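Local coordinates for 4-dehydrase (Streptomyces venezuelae, PDB 2PO3), which probably acts as a pyridoxal-phosphate-dependent aminotransferase of the DegT/DnrJ/EryC1 family on a TDP-linked sugar, as part of desosamine biosynthesis, at residues A[201-206]-A[249-254]. Numbering follows the deposited sequence.
Sequences AVNAFE and AAMGLT
Met251 of helix 246-276 lies against Phe205 and Asn203 in the loop that follows the predicted cofactor lysine, Lys200, in this PLP-dependent aminotransferase fold. Its CG sits over one face of the Phe205 ring, displaced toward the rim, in a CH-pi contact 3.7 Å from the ring centroid and 16° off the normal. SD stands more obliquely, 4.5 Å from the same centroid, adding a Met-aromatic contact. The two side chains cross at about a right angle. CG, anti to the backbone N (chi1 176°), is set over the ring; the chain then bends at chi2, and CE meets the side-chain amide of Asn203, 3.6 Å from OD1. Replacing Phe205 by an alanine would probably leave Met251 CG and SD without their aromatic partner and open a gap beside the thioether. One residue along the helix, Gly252 lets the loop come close: its CA is 3.6 Å from Ala204 CB, where a CB on Gly252 would crowd that methyl.

The loop holds its own shape through an Asx turn at Asn203, whose side chain lies about 8 Å from the bound PLP-sugar external aldimine. Asn203 N donates to Ser255 OG, and Ala204 pairs with Phe196 through backbone bonds, tying the loop to its surroundings. Beyond Phe205, which packs on Ser245 of the second subunit, Glu206 forms a salt bridge with Lys243 of that subunit, so the contact borders the dimer interface. In the Asx turn, Phe205 N donates to Asn203 OD1 at 2.9 Å, in the carbonyl plane and on a lone pair.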
loop_
_atom_site.group_PDB
_atom_site.type_symbol
_atom_site.label_atom_id
_atom_site.label_comp_id
_atom_site.label_asym_id
_atom_site.label_seq_id
_atom_site.Cartn_x
_atom_site.Cartn_y
_atom_site.Cartn_z
ATOM N N ALA A 201 16.866 -5.550 6.426
ATOM C CA ALA A 201 17.419 -6.179 7.625
ATOM C C ALA A 201 16.264 -6.559 8.547
ATOM O O ALA A 201 16.226 -7.601 9.206
ATOM C CB ALA A 201 18.428 -5.251 8.312
ATOM N N VAL A 202 15.300 -5.657 8.553
ATOM C CA VAL A 202 14.092 -5.845 9.314
ATOM C C VAL A 202 12.941 -5.826 8.332
ATOM O O VAL A 202 12.791 -4.863 7.578
ATOM C CB VAL A 202 13.919 -4.740 10.345
ATOM C CG1 VAL A 202 12.504 -4.807 10.948
ATOM C CG2 VAL A 202 14.951 -5.017 11.430
ATOM N N ASN A 203 12.137 -6.856 8.308
ATOM C CA ASN A 203 11.019 -6.829 7.377
ATOM C C ASN A 203 9.662 -7.131 8.016
ATOM O O ASN A 203 9.599 -7.838 9.036
ATOM C CB ASN A 203 11.247 -7.779 6.190
ATOM C CG ASN A 203 10.715 -9.196 6.412
ATOM O OD1 ASN A 203 9.547 -9.514 6.196
ATOM N ND2 ASN A 203 11.582 -10.100 6.808
ATOM N N ALA A 204 8.583 -6.616 7.387
ATOM C CA ALA A 204 7.204 -6.865 7.822
ATOM C C ALA A 204 6.400 -7.366 6.607
ATOM O O ALA A 204 5.224 -7.088 6.418
ATOM C CB ALA A 204 6.604 -5.602 8.391
ATOM N N PHE A 205 7.079 -8.119 5.754
ATOM C CA PHE A 205 6.574 -8.657 4.485
ATOM C C PHE A 205 6.720 -7.486 3.523
ATOM O O PHE A 205 7.580 -7.476 2.651
ATOM C CB PHE A 205 5.169 -9.299 4.459
ATOM C CG PHE A 205 4.925 -10.394 5.492
ATOM C CD1 PHE A 205 4.165 -10.141 6.634
ATOM C CD2 PHE A 205 5.444 -11.682 5.334
ATOM C CE1 PHE A 205 3.933 -11.140 7.582
ATOM C CE2 PHE A 205 5.233 -12.699 6.272
ATOM C CZ PHE A 205 4.474 -12.418 7.408
ATOM N N GLU A 206 5.883 -6.477 3.782
ATOM C CA GLU A 206 5.837 -5.229 3.052
ATOM C C GLU A 206 5.484 -4.180 4.067
ATOM O O GLU A 206 4.529 -4.363 4.834
ATOM C CB GLU A 206 4.730 -5.199 1.962
ATOM C CG GLU A 206 5.067 -5.877 0.609
ATOM C CD GLU A 206 5.875 -5.024 -0.356
ATOM O OE1 GLU A 206 6.046 -3.805 -0.259
ATOM O OE2 GLU A 206 6.397 -5.749 -1.316
ATOM N N ALA A 249 2.414 -6.004 10.977
ATOM C CA ALA A 249 3.027 -5.536 12.231
ATOM C C ALA A 249 3.548 -6.751 13.049
ATOM O O ALA A 249 4.581 -6.731 13.700
ATOM C CB ALA A 249 2.072 -4.629 13.013
ATOM N N ALA A 250 2.821 -7.871 12.996
ATOM C CA ALA A 250 3.235 -9.051 13.693
ATOM C C ALA A 250 4.595 -9.506 13.173
ATOM O O ALA A 250 5.523 -9.810 13.934
ATOM C CB ALA A 250 2.229 -10.160 13.421
ATOM N N MET A 251 4.702 -9.566 11.846
ATOM C CA MET A 251 5.958 -9.965 11.235
ATOM C C MET A 251 7.017 -8.911 11.604
ATOM O O MET A 251 8.148 -9.204 12.030
ATOM C CB MET A 251 5.805 -10.063 9.715
ATOM C CG MET A 251 7.138 -10.395 9.057
ATOM S SD MET A 251 7.788 -11.974 9.650
ATOM C CE MET A 251 9.048 -12.310 8.401
ATOM N N GLY A 252 6.633 -7.638 11.467
ATOM C CA GLY A 252 7.513 -6.509 11.790
ATOM C C GLY A 252 8.187 -6.553 13.174
ATOM O O GLY A 252 9.400 -6.325 13.304
ATOM N N LEU A 253 7.404 -6.834 14.220
ATOM C CA LEU A 253 7.897 -6.906 15.600
ATOM C C LEU A 253 8.827 -8.076 15.867
ATOM O O LEU A 253 9.750 -7.950 16.641
ATOM C CB LEU A 253 6.722 -7.052 16.588
ATOM C CG LEU A 253 5.874 -5.806 16.594
ATOM C CD1 LEU A 253 4.474 -6.105 17.130
ATOM C CD2 LEU A 253 6.595 -4.726 17.395
ATOM N N THR A 254 8.533 -9.203 15.225
ATOM C CA THR A 254 9.278 -10.443 15.340
ATOM C C THR A 254 10.611 -10.309 14.634
ATOM O O THR A 254 11.592 -10.992 14.944
ATOM C CB THR A 254 8.462 -11.590 14.707
ATOM O OG1 THR A 254 7.140 -11.627 15.211
ATOM C CG2 THR A 254 9.157 -12.934 14.845
#